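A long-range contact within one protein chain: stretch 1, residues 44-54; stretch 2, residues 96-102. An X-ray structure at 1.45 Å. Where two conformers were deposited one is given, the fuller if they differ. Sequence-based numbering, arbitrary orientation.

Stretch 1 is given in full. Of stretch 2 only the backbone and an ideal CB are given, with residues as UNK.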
# COMPACT_ATOMS: atom_id res chain seq x y z
N TYR A 44 4.27 -0.91 4.33
CA TYR A 44 5.28 0.02 4.81
C TYR A 44 4.62 1.25 5.40
O TYR A 44 5.03 1.72 6.47
CB TYR A 44 6.21 0.41 3.67
CG TYR A 44 7.45 1.24 4.04
CD1 TYR A 44 8.22 0.90 5.14
CD2 TYR A 44 7.88 2.26 3.22
CE1 TYR A 44 9.37 1.60 5.44
CE2 TYR A 44 9.04 2.98 3.53
CZ TYR A 44 9.75 2.63 4.63
OH TYR A 44 10.91 3.30 4.94
N HIS A 45 3.61 1.81 4.72
CA HIS A 45 2.96 2.98 5.30
C HIS A 45 2.06 2.61 6.48
O HIS A 45 1.88 3.43 7.39
CB HIS A 45 2.24 3.80 4.27
CG HIS A 45 1.96 5.17 4.74
ND1 HIS A 45 0.68 5.66 4.88
CD2 HIS A 45 2.79 6.16 5.10
CE1 HIS A 45 0.75 6.91 5.33
NE2 HIS A 45 2.02 7.23 5.48
N VAL A 46 1.51 1.39 6.51
CA VAL A 46 0.83 0.92 7.71
C VAL A 46 1.77 1.03 8.90
O VAL A 46 1.42 1.58 9.95
CB VAL A 46 0.30 -0.52 7.51
CG1 VAL A 46 -0.08 -1.20 8.82
CG2 VAL A 46 -0.86 -0.56 6.53
N ARG A 47 2.99 0.52 8.75
CA ARG A 47 4.02 0.60 9.79
C ARG A 47 4.34 2.05 10.13
O ARG A 47 4.40 2.43 11.32
CB ARG A 47 5.27 -0.18 9.34
CG ARG A 47 6.51 0.06 10.21
CD ARG A 47 7.39 1.14 9.61
NE ARG A 47 8.62 1.31 10.39
CZ ARG A 47 9.69 0.53 10.25
NH1 ARG A 47 9.70 -0.46 9.38
NH2 ARG A 47 10.78 0.77 10.99
N LEU A 48 4.56 2.88 9.12
CA LEU A 48 4.99 4.25 9.41
C LEU A 48 3.90 5.02 10.12
O LEU A 48 4.18 5.79 11.07
CB LEU A 48 5.40 4.97 8.13
CG LEU A 48 6.71 4.45 7.55
CD1 LEU A 48 6.91 5.02 6.18
CD2 LEU A 48 7.94 4.78 8.42
N ALA A 49 2.66 4.87 9.67
CA ALA A 49 1.57 5.62 10.28
C ALA A 49 1.31 5.13 11.70
O ALA A 49 1.20 5.92 12.64
CB ALA A 49 0.31 5.54 9.43
N LEU A 50 1.20 3.82 11.88
CA LEU A 50 0.90 3.30 13.20
C LEU A 50 2.03 3.60 14.18
O LEU A 50 1.78 3.78 15.38
CB LEU A 50 0.59 1.81 13.07
CG LEU A 50 -0.08 1.09 14.22
CD1 LEU A 50 -1.30 1.85 14.72
CD2 LEU A 50 -0.45 -0.31 13.78
N SER A 51 3.26 3.66 13.70
CA SER A 51 4.42 3.92 14.55
C SER A 51 4.32 5.26 15.27
O SER A 51 4.99 5.46 16.29
CB SER A 51 5.69 3.94 13.69
OG SER A 51 6.16 2.64 13.42
N MET A 52 3.55 6.21 14.72
CA MET A 52 3.39 7.50 15.39
C MET A 52 2.81 7.32 16.78
O MET A 52 3.05 8.14 17.67
CB MET A 52 2.48 8.43 14.57
CG MET A 52 2.97 8.71 13.18
SD MET A 52 2.08 10.06 12.38
CE MET A 52 0.46 9.30 12.19
N PHE A 53 2.04 6.25 17.00
CA PHE A 53 1.46 6.02 18.31
C PHE A 53 2.38 5.27 19.26
O PHE A 53 2.08 5.17 20.45
CB PHE A 53 0.14 5.26 18.13
CG PHE A 53 -0.88 6.04 17.40
CD1 PHE A 53 -1.73 6.88 18.09
CD2 PHE A 53 -0.95 6.02 16.01
CE1 PHE A 53 -2.67 7.64 17.42
CE2 PHE A 53 -1.88 6.80 15.33
CZ PHE A 53 -2.74 7.60 16.04
N TYR A 54 3.50 4.73 18.77
CA TYR A 54 4.40 3.97 19.63
C TYR A 54 4.86 4.72 20.86
O TYR A 54 4.86 4.13 21.94
CB TYR A 54 5.59 3.52 18.79
CG TYR A 54 6.68 2.73 19.47
CD1 TYR A 54 6.43 1.46 19.98
CD2 TYR A 54 7.98 3.20 19.49
CE1 TYR A 54 7.43 0.72 20.53
CE2 TYR A 54 8.99 2.48 20.05
CZ TYR A 54 8.71 1.23 20.57
OH TYR A 54 9.71 0.47 21.12
N UNK A 96 2.58 9.72 -3.20
CA UNK A 96 2.04 10.42 -2.04
C UNK A 96 1.68 9.39 -0.98
O UNK A 96 0.94 8.45 -1.26
CB UNK A 96 0.82 11.27 -2.42
N UNK A 97 2.25 9.54 0.21
CA UNK A 97 1.99 8.67 1.35
C UNK A 97 1.62 9.60 2.50
O UNK A 97 2.50 10.25 3.08
CB UNK A 97 3.19 7.78 1.69
N UNK A 98 0.33 9.65 2.81
CA UNK A 98 -0.22 10.67 3.70
C UNK A 98 -1.07 10.00 4.76
O UNK A 98 -1.98 9.23 4.43
CB UNK A 98 -1.04 11.70 2.92
N UNK A 99 -0.79 10.29 6.02
CA UNK A 99 -1.62 9.84 7.12
C UNK A 99 -2.52 10.97 7.62
O UNK A 99 -2.21 12.16 7.48
CB UNK A 99 -0.75 9.31 8.26
N UNK A 100 -3.62 10.57 8.24
CA UNK A 100 -4.61 11.51 8.73
C UNK A 100 -5.23 10.87 9.95
O UNK A 100 -5.47 9.65 9.98
CB UNK A 100 -5.66 11.85 7.67
N UNK A 101 -5.48 11.68 10.96
CA UNK A 101 -5.97 11.19 12.24
C UNK A 101 -7.24 11.95 12.59
O UNK A 101 -7.26 13.19 12.53
CB UNK A 101 -4.91 11.35 13.34
N UNK A 102 -8.28 11.22 12.98
CA UNK A 102 -9.46 11.82 13.60
C UNK A 102 -9.41 11.59 15.10
O UNK A 102 -9.11 10.49 15.57
CB UNK A 102 -10.75 11.24 13.01

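Stretch 2 runs as an extended strand past a helix, the two axes 9.2 Å apart at closest and 38° from parallel, so alternate positions can meet the helix.

Position 96 opens this stretch of strand, with nothing of stretch 1 within 5.5 Å of its ideal CB. This contact sets no rule there, and a long polar chain is as welcome as an apolar one. The residue is K96, whose NZ is hydrogen-bonded elsewhere in the structure.

At position 97 CA-to-CB points toward the helix, and the ideal CB already lies 3.8 Å from CD2 of H45, over the imidazole. With the CA atoms of 97 and H45 7.0 Å apart, a small residue suits: alanine, perhaps serine. It is A97. Its CB sits 4.1 Å from the centroid of the H45 ring and 22° off the ring normal, a CH-pi contact that uses the ring face. The backbone contributes too: a water whose O is 2.8 Å from H45 NE2 donates a weak hydrogen bond to A97 O, at 3.5 Å.

Position 98 points away, as strand alternation requires, so stretch 1 leaves its choice wide; beta-branched, aromatic or aliphatic residues all fit extended angles of -130/127. L98 is found. Its backbone still matters, for H45 CE1 packs 3.6 Å from L98 C.

Position 99 is hemmed in by three residues. The CA atoms of 99 and A49 are 6.2 Å apart, and the ideal CB is 4.1 Å from each of H45 CE1, A49 CB and M52 CE. Three neighbours around one carbon favour glycine, alanine, serine or perhaps cysteine. S99 takes the place, with chi1 in p. Its CB meets A49 CB at 4.1 Å, and S99 OG lies 3.6 Å from M52 CE. That methyl offers the hydroxyl no hydrogen bond; OG finds one elsewhere in the structure.

Position 100 points away again, and a large side chain costs this contact nothing. The residue is F100; even its nearest side-chain approach, F100 CB to M52 CE, is 8.0 Å.

Position 101 turns back toward stretch 1, but with more room: the nearest atom to its ideal CB is F53 CZ, at 5.1 Å. Apolar surroundings and that gap suit valine, isoleucine or leucine. V101, with chi1 in t, reaches both neighbours, CG1 lying 4.4 Å from F53 CZ at the ring edge and CG2 4.4 Å from M52 CE.

Position 102 is beyond reach, so the contact is silent on it; the residue is L102.

Stretch 2 (96-102) KALSFVL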
# COMPACT_ATOMS: atom_id res chain seq x y z
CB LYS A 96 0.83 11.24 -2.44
CG LYS A 96 1.20 12.44 -3.31
CD LYS A 96 -0.02 13.32 -3.62
CE LYS A 96 0.31 14.40 -4.64
NZ LYS A 96 1.51 15.17 -4.25
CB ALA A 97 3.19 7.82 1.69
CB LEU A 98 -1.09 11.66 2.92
CG LEU A 98 -0.36 12.55 1.91
CD1 LEU A 98 -1.34 13.13 0.87
CD2 LEU A 98 0.40 13.65 2.64
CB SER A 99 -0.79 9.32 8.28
OG SER A 99 0.09 10.32 8.77
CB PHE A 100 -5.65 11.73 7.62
CG PHE A 100 -6.69 12.75 7.94
CD1 PHE A 100 -6.38 14.09 7.83
CD2 PHE A 100 -7.97 12.38 8.33
CE1 PHE A 100 -7.33 15.07 8.12
CE2 PHE A 100 -8.92 13.35 8.61
CZ PHE A 100 -8.61 14.70 8.53
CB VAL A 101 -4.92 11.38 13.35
CG1 VAL A 101 -5.39 10.82 14.66
CG2 VAL A 101 -3.59 10.77 12.94
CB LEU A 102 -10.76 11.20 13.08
CG LEU A 102 -11.11 11.41 11.62
CD1 LEU A 102 -12.37 10.62 11.29
CD2 LEU A 102 -11.32 12.89 11.36
O HOH W 1 3.23 9.56 6.41
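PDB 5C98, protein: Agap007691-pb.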